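Local coordinates for single-strand binding protein (Thermus thermophilus, PDB 2CWA), which binds single-stranded DNA and probably recruits partner proteins to it during DNA replication, recombination and repair, at residues L27-L32 against R57-Q62; E79-Y84 against R100-D105. All blocks are in the same frame, centred on the assembly; numbering follows the deposited sequence.

Two antiparallel strand pairs of the first OB domain illustrate how two hairpins of an OB barrel are joined side by side. Interaction 1 joins strands 28-39 and 49-59, interaction 2 joins strands 75-85 and 96-107, and their centres lie about 10 Å apart. Strands 49-59 and 96-107, neighbours running parallel, connect them: R57 O lies 2.9 Å from A101 N, a probable hydrogen bond, and L32 CD2 packs 3.4 Å from L104 CD1. Along the chain interaction 1 closes with the first residues of helix 60-64 before interaction 2 opens. A nitrate ion, probably from the crystallisation liquor, is held by backbone amides of that helix and lies about 4 Å from the R100 side chain, nearest atoms.

Interaction 1. Residues L27-L32 against R57-Q62; sequences LAILDL and RLLGRQ. With NO3 (nitrate ion), chain C.
The antiparallel hairpin of strands 28-39 and 49-59, an element of the OB fold, is paired here through L30 and L58, whose backbones exchange two nearly straight hydrogen bonds, L30 N to L58 O (2.9 Å) and L58 N to L30 O (2.8 Å). On the face carrying I29, D31, R57 and L59, a side-on salt bridge dominates. R57 NE reaches D31 OD1 at 2.8 Å and NH2 reaches OD2 at 3.1 Å, each oxygen offering its syn lone pair, with the two flat groups 30° from coplanar. The bend at chi3 (-69°) turns the guanidinium back to the carboxylate, while I29 CG2 lies over one guanidinium face, 3.5 Å from R57 NE. I29 CG1 in turn meets L59 CD2 at 3.8 Å. On the other face L30 and L58 lie side by side, CB to CB. Pairing fades at G60, whose N makes a weak bond to A28 O; beyond it R61 N and Q62 N, backbone amides of helix 60-64, hold two oxygens of a nitrate ion. A63 of that helix and W66 cover L30 and L58, strand 5-22 flanks residues 27-32, and strand 96-107 borders R57 on the other side.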
loop_
_atom_site.group_PDB
_atom_site.type_symbol
_atom_site.label_atom_id
_atom_site.label_comp_id
_atom_site.label_asym_id
_atom_site.label_seq_id
_atom_site.Cartn_x
_atom_site.Cartn_y
_atom_site.Cartn_z
ATOM N N LEU A 27 22.559 -10.967 0.469
ATOM C CA LEU A 27 21.102 -10.940 0.580
ATOM C C LEU A 27 20.527 -10.354 -0.704
ATOM O O LEU A 27 20.831 -9.210 -1.066
ATOM C CB LEU A 27 20.656 -10.085 1.766
ATOM C CG LEU A 27 19.134 -9.952 1.945
ATOM C CD1 LEU A 27 18.515 -11.307 2.288
ATOM C CD2 LEU A 27 18.846 -8.951 3.041
ATOM N N ALA A 28 19.707 -11.145 -1.388
ATOM C CA ALA A 28 19.077 -10.719 -2.628
ATOM C C ALA A 28 17.970 -9.715 -2.339
ATOM O O ALA A 28 17.155 -9.908 -1.429
ATOM C CB ALA A 28 18.509 -11.925 -3.370
ATOM N N ILE A 29 17.954 -8.632 -3.108
ATOM C CA ILE A 29 16.942 -7.599 -2.947
ATOM C C ILE A 29 16.336 -7.338 -4.319
ATOM O O ILE A 29 17.039 -6.942 -5.248
ATOM C CB ILE A 29 17.544 -6.286 -2.404
ATOM C CG1 ILE A 29 18.205 -6.540 -1.047
ATOM C CG2 ILE A 29 16.451 -5.219 -2.273
ATOM C CD1 ILE A 29 18.894 -5.326 -0.457
ATOM N N LEU A 30 15.038 -7.594 -4.451
ATOM C CA LEU A 30 14.359 -7.379 -5.716
ATOM C C LEU A 30 13.270 -6.335 -5.540
ATOM O O LEU A 30 12.254 -6.588 -4.889
ATOM C CB LEU A 30 13.746 -8.681 -6.230
ATOM C CG LEU A 30 13.069 -8.612 -7.606
ATOM C CD1 LEU A 30 14.049 -8.087 -8.642
ATOM C CD2 LEU A 30 12.572 -9.988 -8.002
ATOM N N ASP A 31 13.495 -5.152 -6.101
ATOM C CA ASP A 31 12.511 -4.087 -6.011
ATOM C C ASP A 31 11.684 -4.099 -7.284
ATOM O O ASP A 31 12.226 -4.121 -8.393
ATOM C CB ASP A 31 13.189 -2.728 -5.828
ATOM C CG ASP A 31 13.758 -2.547 -4.434
ATOM O OD1 ASP A 31 13.075 -2.937 -3.460
ATOM O OD2 ASP A 31 14.878 -2.006 -4.308
ATOM N N LEU A 32 10.366 -4.109 -7.115
ATOM C CA LEU A 32 9.449 -4.133 -8.244
ATOM C C LEU A 32 8.449 -2.994 -8.110
ATOM O O LEU A 32 8.205 -2.494 -7.015
ATOM C CB LEU A 32 8.683 -5.465 -8.287
ATOM C CG LEU A 32 9.471 -6.778 -8.300
ATOM C CD1 LEU A 32 9.970 -7.088 -6.900
ATOM C CD2 LEU A 32 8.582 -7.905 -8.781
ATOM N N ARG A 57 9.189 -4.653 -2.269
ATOM C CA ARG A 57 10.510 -5.249 -2.123
ATOM C C ARG A 57 10.487 -6.706 -1.688
ATOM O O ARG A 57 9.948 -7.044 -0.632
ATOM C CB ARG A 57 11.344 -4.448 -1.126
ATOM C CG ARG A 57 12.657 -5.120 -0.742
ATOM C CD ARG A 57 13.561 -4.156 0.014
ATOM N NE ARG A 57 14.055 -3.096 -0.857
ATOM C CZ ARG A 57 14.879 -2.128 -0.468
ATOM N NH1 ARG A 57 15.305 -2.079 0.790
ATOM N NH2 ARG A 57 15.281 -1.212 -1.339
ATOM N N LEU A 58 11.072 -7.558 -2.520
ATOM C CA LEU A 58 11.192 -8.985 -2.235
ATOM C C LEU A 58 12.618 -9.196 -1.732
ATOM O O LEU A 58 13.532 -8.501 -2.177
ATOM C CB LEU A 58 10.995 -9.809 -3.502
ATOM C CG LEU A 58 9.603 -10.317 -3.868
ATOM C CD1 LEU A 58 9.682 -11.067 -5.191
ATOM C CD2 LEU A 58 9.086 -11.237 -2.771
ATOM N N LEU A 59 12.809 -10.140 -0.813
ATOM C CA LEU A 59 14.144 -10.420 -0.279
ATOM C C LEU A 59 14.488 -11.907 -0.320
ATOM O O LEU A 59 13.629 -12.758 -0.561
ATOM C CB LEU A 59 14.261 -9.953 1.178
ATOM C CG LEU A 59 14.062 -8.492 1.574
ATOM C CD1 LEU A 59 14.222 -8.362 3.088
ATOM C CD2 LEU A 59 15.073 -7.613 0.850
ATOM N N GLY A 60 15.764 -12.203 -0.087
ATOM C CA GLY A 60 16.236 -13.577 -0.034
ATOM C C GLY A 60 15.829 -14.557 -1.110
ATOM O O GLY A 60 15.844 -14.243 -2.300
ATOM N N ARG A 61 15.465 -15.763 -0.685
ATOM C CA ARG A 61 15.095 -16.812 -1.625
ATOM C C ARG A 61 13.891 -16.485 -2.501
ATOM O O ARG A 61 13.841 -16.903 -3.655
ATOM C CB ARG A 61 14.866 -18.138 -0.884
ATOM C CG ARG A 61 13.788 -18.098 0.175
ATOM C CD ARG A 61 13.544 -19.487 0.768
ATOM N NE ARG A 61 12.449 -19.474 1.738
ATOM C CZ ARG A 61 11.189 -19.176 1.440
ATOM N NH1 ARG A 61 10.852 -18.867 0.196
ATOM N NH2 ARG A 61 10.265 -19.173 2.389
ATOM N N GLN A 62 12.925 -15.741 -1.971
ATOM C CA GLN A 62 11.749 -15.394 -2.768
ATOM C C GLN A 62 12.116 -14.382 -3.843
ATOM O O GLN A 62 11.432 -14.274 -4.862
ATOM C CB GLN A 62 10.629 -14.846 -1.879
ATOM C CG GLN A 62 9.929 -15.929 -1.071
ATOM C CD GLN A 62 9.229 -16.950 -1.955
ATOM O OE1 GLN A 62 9.185 -18.139 -1.635
ATOM N NE2 GLN A 62 8.670 -16.487 -3.067
HETATM N N NO3 C . 12.996 -14.871 1.786
HETATM O O1 NO3 C . 12.678 -13.947 2.498
HETATM O O2 NO3 C . 14.039 -15.481 2.001
HETATM O O3 NO3 C . 12.277 -15.197 0.858
#

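Interaction 2. Residues E79-Y84 against R100-D105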
loop_
_atom_site.group_PDB
_atom_site.type_symbol
_atom_site.label_atom_id
_atom_site.label_comp_id
_atom_site.label_asym_id
_atom_site.label_seq_id
_atom_site.Cartn_x
_atom_site.Cartn_y
_atom_site.Cartn_z
ATOM N N GLU A 79 1.892 -11.040 -1.965
ATOM C CA GLU A 79 1.351 -11.153 -0.620
ATOM C C GLU A 79 2.449 -10.600 0.276
ATOM O O GLU A 79 3.584 -11.097 0.270
ATOM C CB GLU A 79 1.057 -12.613 -0.237
ATOM C CG GLU A 79 0.594 -12.720 1.225
ATOM C CD GLU A 79 0.174 -14.124 1.648
ATOM O OE1 GLU A 79 0.445 -15.084 0.905
ATOM O OE2 GLU A 79 -0.424 -14.261 2.734
ATOM N N GLY A 80 2.124 -9.573 1.049
ATOM C CA GLY A 80 3.142 -8.991 1.894
ATOM C C GLY A 80 2.616 -8.288 3.119
ATOM O O GLY A 80 1.581 -8.654 3.683
ATOM N N ARG A 81 3.335 -7.253 3.518
ATOM C CA ARG A 81 2.984 -6.497 4.700
ATOM C C ARG A 81 3.680 -5.152 4.662
ATOM O O ARG A 81 4.628 -4.957 3.898
ATOM C CB ARG A 81 3.426 -7.272 5.938
ATOM C CG ARG A 81 4.859 -7.744 5.843
ATOM C CD ARG A 81 5.145 -8.908 6.793
ATOM N NE ARG A 81 6.430 -9.516 6.471
ATOM C CZ ARG A 81 7.600 -8.894 6.587
ATOM N NH1 ARG A 81 8.721 -9.525 6.263
ATOM N NH2 ARG A 81 7.653 -7.645 7.040
ATOM N N LEU A 82 3.205 -4.232 5.489
ATOM C CA LEU A 82 3.782 -2.903 5.567
ATOM C C LEU A 82 4.886 -2.904 6.615
ATOM O O LEU A 82 4.767 -3.557 7.651
ATOM C CB LEU A 82 2.702 -1.893 5.936
ATOM C CG LEU A 82 1.507 -1.878 4.972
ATOM C CD1 LEU A 82 0.498 -0.851 5.443
ATOM C CD2 LEU A 82 1.975 -1.547 3.568
ATOM N N GLU A 83 5.953 -2.167 6.342
ATOM C CA GLU A 83 7.082 -2.106 7.254
ATOM C C GLU A 83 7.501 -0.650 7.446
ATOM O O GLU A 83 7.895 0.031 6.500
ATOM C CB GLU A 83 8.219 -2.951 6.677
ATOM C CG GLU A 83 9.396 -3.178 7.596
ATOM C CD GLU A 83 10.281 -4.299 7.088
ATOM O OE1 GLU A 83 9.856 -5.473 7.160
ATOM O OE2 GLU A 83 11.391 -4.004 6.602
ATOM N N TYR A 84 7.405 -0.189 8.686
ATOM C CA TYR A 84 7.725 1.185 9.043
ATOM C C TYR A 84 9.162 1.393 9.523
ATOM O O TYR A 84 9.734 0.530 10.182
ATOM C CB TYR A 84 6.768 1.642 10.134
ATOM C CG TYR A 84 6.989 3.052 10.607
ATOM C CD1 TYR A 84 6.502 4.136 9.880
ATOM C CD2 TYR A 84 7.687 3.306 11.784
ATOM C CE1 TYR A 84 6.702 5.441 10.316
ATOM C CE2 TYR A 84 7.893 4.602 12.227
ATOM C CZ TYR A 84 7.396 5.666 11.488
ATOM O OH TYR A 84 7.593 6.952 11.926
ATOM N N ARG A 100 6.657 -4.597 1.841
ATOM C CA ARG A 100 7.505 -5.773 1.792
ATOM C C ARG A 100 6.730 -6.952 1.222
ATOM O O ARG A 100 5.700 -7.343 1.769
ATOM C CB ARG A 100 7.984 -6.106 3.204
ATOM C CG ARG A 100 8.671 -7.449 3.353
ATOM C CD ARG A 100 10.090 -7.440 2.795
ATOM N NE ARG A 100 10.859 -8.570 3.305
ATOM C CZ ARG A 100 10.569 -9.842 3.062
ATOM N NH1 ARG A 100 9.523 -10.152 2.310
ATOM N NH2 ARG A 100 11.312 -10.808 3.583
ATOM N N ALA A 101 7.214 -7.510 0.118
ATOM C CA ALA A 101 6.561 -8.664 -0.481
ATOM C C ALA A 101 7.150 -9.932 0.123
ATOM O O ALA A 101 8.356 -10.139 0.055
ATOM C CB ALA A 101 6.778 -8.671 -1.975
ATOM N N ASP A 102 6.316 -10.774 0.723
ATOM C CA ASP A 102 6.824 -12.019 1.281
ATOM C C ASP A 102 6.854 -13.061 0.173
ATOM O O ASP A 102 7.752 -13.904 0.119
ATOM C CB ASP A 102 5.942 -12.512 2.438
ATOM C CG ASP A 102 6.197 -11.752 3.727
ATOM O OD1 ASP A 102 7.368 -11.397 3.978
ATOM O OD2 ASP A 102 5.239 -11.514 4.496
ATOM N N PHE A 103 5.878 -12.975 -0.726
ATOM C CA PHE A 103 5.751 -13.907 -1.836
ATOM C C PHE A 103 5.286 -13.196 -3.104
ATOM O O PHE A 103 4.546 -12.221 -3.037
ATOM C CB PHE A 103 4.697 -14.967 -1.514
ATOM C CG PHE A 103 5.036 -15.839 -0.341
ATOM C CD1 PHE A 103 5.906 -16.909 -0.486
ATOM C CD2 PHE A 103 4.455 -15.603 0.903
ATOM C CE1 PHE A 103 6.194 -17.744 0.595
ATOM C CE2 PHE A 103 4.736 -16.429 1.988
ATOM C CZ PHE A 103 5.606 -17.502 1.829
ATOM N N LEU A 104 5.717 -13.701 -4.251
ATOM C CA LEU A 104 5.286 -13.171 -5.534
ATOM C C LEU A 104 4.975 -14.373 -6.400
ATOM O O LEU A 104 5.687 -15.378 -6.363
ATOM C CB LEU A 104 6.367 -12.317 -6.207
ATOM C CG LEU A 104 5.957 -11.818 -7.605
ATOM C CD1 LEU A 104 6.628 -10.487 -7.904
ATOM C CD2 LEU A 104 6.308 -12.856 -8.661
ATOM N N ASP A 105 3.890 -14.274 -7.160
ATOM C CA ASP A 105 3.478 -15.333 -8.062
ATOM C C ASP A 105 3.066 -14.718 -9.389
ATOM O O ASP A 105 2.202 -13.847 -9.423
ATOM C CB ASP A 105 2.283 -16.091 -7.484
ATOM C CG ASP A 105 2.670 -16.999 -6.341
ATOM O OD1 ASP A 105 3.249 -18.071 -6.613
ATOM O OD2 ASP A 105 2.397 -16.636 -5.180
#
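R100, R81 and E79 bury the most surface where residues 79-84 meet 100-105, in the hairpin of strands 75-85 and 96-107 of the first OB domain, and the two arginines show how like charges can share one face of a sheet. Their side chains lie alongside each other: R100 CG sits over one face of the R81 guanidinium, 3.6 Å from NH1, while that same NH1 stands above the centre of the R100 guanidinium, the two planes 44° apart. R100 bends at chi2 (75°) to fold its guanidinium over R81. Acidic neighbours probably offset the repulsion. D102 crosses R81 at about a right angle in a salt bridge of three weak bonds, the shortest from R81 NE to D102 OD2 (3.1 Å); D102 OD1 also pairs with R100 NH1 by charge alone. At the other edge R81 NH2 reaches E83 OE1 at 3.1 Å, an oxygen shared with R169.

Beneath this network R81 and R100 form an antiparallel hydrogen-bonded pair, N to O in both directions at 2.9 Å. Past the non-hydrogen-bonded pair G80 and A101, the register slips by one in a classic beta bulge, D102 and F103 both facing E79. E79 O accepts from D102 N (2.8 Å) and F103 N (3.1 Å), and E79 N returns a bond to F103 O. G80, lacking a side chain, lets R100 O approach its CA to 3.0 Å. The extended E79 side chain runs beside the F103 ring, with OE1 4.0 Å from CD2. The bulge lies where the chain turns a corner at D102, and L104 packs against V76, V78 and W66. Strand 49-59 pairs with strand 96-107 on the side away from strand 75-85; strand 75-85 is joined to strand 5-22 by a backbone bond between G80 and V8.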